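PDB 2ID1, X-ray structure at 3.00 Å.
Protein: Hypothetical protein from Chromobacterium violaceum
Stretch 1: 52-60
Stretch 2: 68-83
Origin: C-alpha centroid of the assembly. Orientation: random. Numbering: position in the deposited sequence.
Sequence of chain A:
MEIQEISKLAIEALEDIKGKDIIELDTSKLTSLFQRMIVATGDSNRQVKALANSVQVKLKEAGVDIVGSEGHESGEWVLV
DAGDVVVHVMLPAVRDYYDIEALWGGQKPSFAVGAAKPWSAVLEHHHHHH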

# COMPACT_ATOMS: atom_id res chain seq x y z
N ALA A 52 -1.28 -4.59 6.22
CA ALA A 52 -2.59 -4.53 5.59
C ALA A 52 -3.67 -4.47 6.67
O ALA A 52 -4.60 -3.69 6.57
N ASN A 53 -3.54 -5.30 7.70
CA ASN A 53 -4.54 -5.29 8.75
C ASN A 53 -4.54 -3.99 9.51
O ASN A 53 -5.59 -3.41 9.76
N SER A 54 -3.35 -3.52 9.87
CA SER A 54 -3.24 -2.26 10.61
C SER A 54 -3.94 -1.13 9.84
O SER A 54 -4.64 -0.31 10.44
N VAL A 55 -3.74 -1.07 8.53
CA VAL A 55 -4.38 -0.03 7.76
C VAL A 55 -5.90 -0.11 7.84
O VAL A 55 -6.57 0.91 7.91
N GLN A 56 -6.45 -1.32 7.81
CA GLN A 56 -7.90 -1.43 7.87
C GLN A 56 -8.42 -1.10 9.26
O GLN A 56 -9.35 -0.31 9.40
N VAL A 57 -7.82 -1.69 10.28
CA VAL A 57 -8.28 -1.43 11.64
C VAL A 57 -8.20 0.04 12.05
O VAL A 57 -9.01 0.51 12.84
N LYS A 58 -7.21 0.74 11.51
CA LYS A 58 -7.00 2.15 11.81
C LYS A 58 -8.03 3.04 11.12
O LYS A 58 -8.57 3.96 11.74
N LEU A 59 -8.29 2.78 9.84
CA LEU A 59 -9.26 3.56 9.09
C LEU A 59 -10.68 3.26 9.56
O LEU A 59 -11.58 4.08 9.37
N LYS A 60 -10.90 2.10 10.16
CA LYS A 60 -12.24 1.78 10.64
C LYS A 60 -12.55 2.48 11.97
O LYS A 60 -13.64 3.02 12.13
N GLY A 68 -12.97 -2.52 0.44
CA GLY A 68 -12.62 -3.93 0.46
C GLY A 68 -11.14 -4.18 0.22
O GLY A 68 -10.44 -3.33 -0.31
N SER A 69 -10.67 -5.35 0.63
CA SER A 69 -9.28 -5.72 0.45
C SER A 69 -9.17 -6.83 -0.58
O SER A 69 -10.17 -7.39 -1.01
N GLU A 70 -7.94 -7.14 -0.97
CA GLU A 70 -7.69 -8.17 -1.96
C GLU A 70 -6.26 -8.66 -1.81
O GLU A 70 -5.35 -7.87 -1.58
N GLY A 71 -6.07 -9.96 -1.94
CA GLY A 71 -4.74 -10.52 -1.82
C GLY A 71 -4.26 -10.58 -0.38
O GLY A 71 -3.07 -10.79 -0.14
N HIS A 72 -5.17 -10.41 0.57
CA HIS A 72 -4.80 -10.46 1.97
C HIS A 72 -4.39 -11.86 2.40
O HIS A 72 -3.82 -12.07 3.47
N GLU A 73 -4.66 -12.84 1.54
CA GLU A 73 -4.37 -14.23 1.83
C GLU A 73 -2.89 -14.60 1.71
O GLU A 73 -2.24 -14.88 2.71
N SER A 74 -2.38 -14.61 0.48
CA SER A 74 -0.98 -14.97 0.23
C SER A 74 0.01 -14.01 0.90
O SER A 74 1.12 -14.40 1.26
N GLY A 75 -0.40 -12.75 1.04
CA GLY A 75 0.45 -11.76 1.68
C GLY A 75 1.63 -11.34 0.82
O GLY A 75 2.72 -11.05 1.32
N GLU A 76 1.41 -11.29 -0.49
CA GLU A 76 2.48 -10.91 -1.39
C GLU A 76 2.23 -9.51 -1.93
O GLU A 76 3.14 -8.70 -2.05
N TRP A 77 0.97 -9.25 -2.23
CA TRP A 77 0.55 -7.96 -2.75
C TRP A 77 -0.88 -7.75 -2.29
O TRP A 77 -1.81 -8.24 -2.92
N VAL A 78 -1.03 -7.04 -1.18
CA VAL A 78 -2.33 -6.75 -0.61
C VAL A 78 -2.74 -5.32 -0.98
O VAL A 78 -1.94 -4.39 -0.85
N LEU A 79 -3.98 -5.17 -1.42
CA LEU A 79 -4.52 -3.87 -1.83
C LEU A 79 -5.71 -3.47 -0.98
O LEU A 79 -6.78 -4.06 -1.11
N VAL A 80 -5.54 -2.47 -0.14
CA VAL A 80 -6.64 -2.01 0.70
C VAL A 80 -7.31 -0.81 0.05
O VAL A 80 -6.80 0.30 0.12
N ASP A 81 -8.46 -1.04 -0.57
CA ASP A 81 -9.21 0.01 -1.25
C ASP A 81 -10.04 0.88 -0.30
O ASP A 81 -11.03 0.42 0.27
N ALA A 82 -9.65 2.15 -0.16
CA ALA A 82 -10.38 3.05 0.73
C ALA A 82 -11.07 4.21 0.02
O ALA A 82 -11.01 5.36 0.48
N GLY A 83 -11.71 3.92 -1.11
CA GLY A 83 -12.41 4.95 -1.86
C GLY A 83 -11.56 5.91 -2.69
O GLY A 83 -11.16 5.57 -3.80

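Helix 52-60 runs nearly parallel to strand 77-82, their axes 12° apart and 9.2 Å at closest approach, and the gap is filled by small and branched aliphatic side chains. Ala-52, Val-55 and Leu-59 point toward the strand; Val-78, Val-80 and Ala-82, alternating along it, point back. The backbones come closest where Ala-52 faces Val-78, and the short methyl CB of Ala-52 sits only 3.4 Å from CG1 of Val-78. Val-80 is the central residue of the strand side. Its t rotamer (chi1 169°) places CG1 3.9 Å from CG1 of Val-55, also t, and 4.0 Å from CG of Gln-56, while its CG2 lies 4.0 Å from the Ala-52 carbonyl O. Leu-59, in the m,t conformation, carries CD1 to 4.0 Å from CB of Ala-82.

Polar side chains continue the contact. His-72 also points toward the helix and, t with chi2 at 90°, brings CE1 to 3.5 Å from Ala-52 CB. Asn-53 and Gln-56 both leave the helix sideways, but their m rotamers bring their ends nearer the loop. Asn-53 OD1 lies 2.9 Å from His-72 CE1, and its 3.0 Å approach to His-72 NE2 has too poor an angle for a hydrogen bond. Gln-56, extended at chi2, brings its NE2 to 3.7 Å from CB of Ser-69. No clear hydrogen bond links the stretches.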

# COMPACT_ATOMS: atom_id res chain seq x y z
CB ALA A 52 -2.80 -5.73 4.71
CB ASN A 53 -4.33 -6.44 9.75
CG ASN A 53 -4.85 -7.78 9.23
OD1 ASN A 53 -5.87 -7.85 8.53
ND2 ASN A 53 -4.15 -8.86 9.58
CB SER A 54 -1.77 -1.92 10.84
OG SER A 54 -1.66 -0.80 11.69
CB VAL A 55 -3.99 -0.09 6.29
CG1 VAL A 55 -4.89 0.84 5.47
CG2 VAL A 55 -2.54 0.31 6.13
CB GLN A 56 -8.36 -2.83 7.47
CG GLN A 56 -8.22 -3.15 6.00
CD GLN A 56 -8.66 -4.57 5.71
OE1 GLN A 56 -9.81 -4.94 5.93
NE2 GLN A 56 -7.73 -5.38 5.21
CB VAL A 57 -7.51 -2.26 12.66
CG1 VAL A 57 -8.08 -2.02 14.05
CG2 VAL A 57 -7.61 -3.72 12.29
CB LYS A 58 -5.58 2.56 11.38
CG LYS A 58 -4.65 2.91 12.52
CD LYS A 58 -4.98 4.25 13.13
CE LYS A 58 -4.26 4.44 14.46
NZ LYS A 58 -2.78 4.33 14.30
CB LEU A 59 -9.15 3.26 7.60
CG LEU A 59 -7.84 3.63 6.93
CD1 LEU A 59 -7.89 3.20 5.48
CD2 LEU A 59 -7.61 5.11 7.04
CB LYS A 60 -12.42 0.26 10.82
CG LYS A 60 -12.50 -0.53 9.52
CD LYS A 60 -12.60 -2.04 9.76
CE LYS A 60 -12.55 -2.80 8.43
NZ LYS A 60 -12.42 -4.28 8.52
CB SER A 69 -8.67 -6.21 1.77
OG SER A 69 -8.42 -7.61 1.74
CB GLU A 70 -7.90 -7.61 -3.37
CG GLU A 70 -7.90 -8.66 -4.47
CD GLU A 70 -7.94 -8.03 -5.87
OE1 GLU A 70 -8.74 -7.08 -6.07
OE2 GLU A 70 -7.19 -8.49 -6.76
CB HIS A 72 -5.96 -9.99 2.85
CG HIS A 72 -5.54 -9.67 4.25
ND1 HIS A 72 -5.14 -8.41 4.63
CD2 HIS A 72 -5.35 -10.47 5.33
CE1 HIS A 72 -4.72 -8.44 5.89
NE2 HIS A 72 -4.83 -9.68 6.33
CB GLU A 73 -5.21 -15.10 0.90
CG GLU A 73 -5.27 -14.54 -0.55
CD GLU A 73 -6.60 -13.85 -0.91
OE1 GLU A 73 -7.39 -13.48 -0.01
OE2 GLU A 73 -6.84 -13.68 -2.13
CB SER A 74 -0.70 -14.96 -1.26
OG SER A 74 -0.62 -13.61 -1.72
CB GLU A 76 2.55 -11.94 -2.52
CG GLU A 76 2.48 -13.36 -1.99
CD GLU A 76 2.70 -14.39 -3.07
OE1 GLU A 76 1.96 -14.34 -4.07
OE2 GLU A 76 3.60 -15.24 -2.91
CB TRP A 77 0.63 -7.96 -4.28
CG TRP A 77 0.06 -6.74 -4.92
CD1 TRP A 77 -0.54 -5.68 -4.31
CD2 TRP A 77 0.02 -6.47 -6.32
NE1 TRP A 77 -0.97 -4.76 -5.24
CE2 TRP A 77 -0.64 -5.22 -6.49
CE3 TRP A 77 0.46 -7.16 -7.46
CZ2 TRP A 77 -0.86 -4.63 -7.73
CZ3 TRP A 77 0.24 -6.58 -8.72
CH2 TRP A 77 -0.42 -5.33 -8.84
CB VAL A 78 -2.31 -6.87 0.93
CG1 VAL A 78 -3.70 -6.57 1.51
CG2 VAL A 78 -1.84 -8.26 1.34
CB LEU A 79 -4.97 -3.92 -3.28
CG LEU A 79 -5.89 -2.77 -3.69
CD1 LEU A 79 -5.08 -1.66 -4.27
CD2 LEU A 79 -6.90 -3.26 -4.73
CB VAL A 80 -6.14 -1.59 2.08
CG1 VAL A 80 -7.26 -0.87 2.82
CG2 VAL A 80 -5.69 -2.81 2.86
CB ASP A 81 -10.14 -0.63 -2.28
CG ASP A 81 -10.88 0.39 -3.11
OD1 ASP A 81 -11.81 -0.02 -3.85
OD2 ASP A 81 -10.54 1.58 -3.01
CB ALA A 82 -9.44 3.59 1.81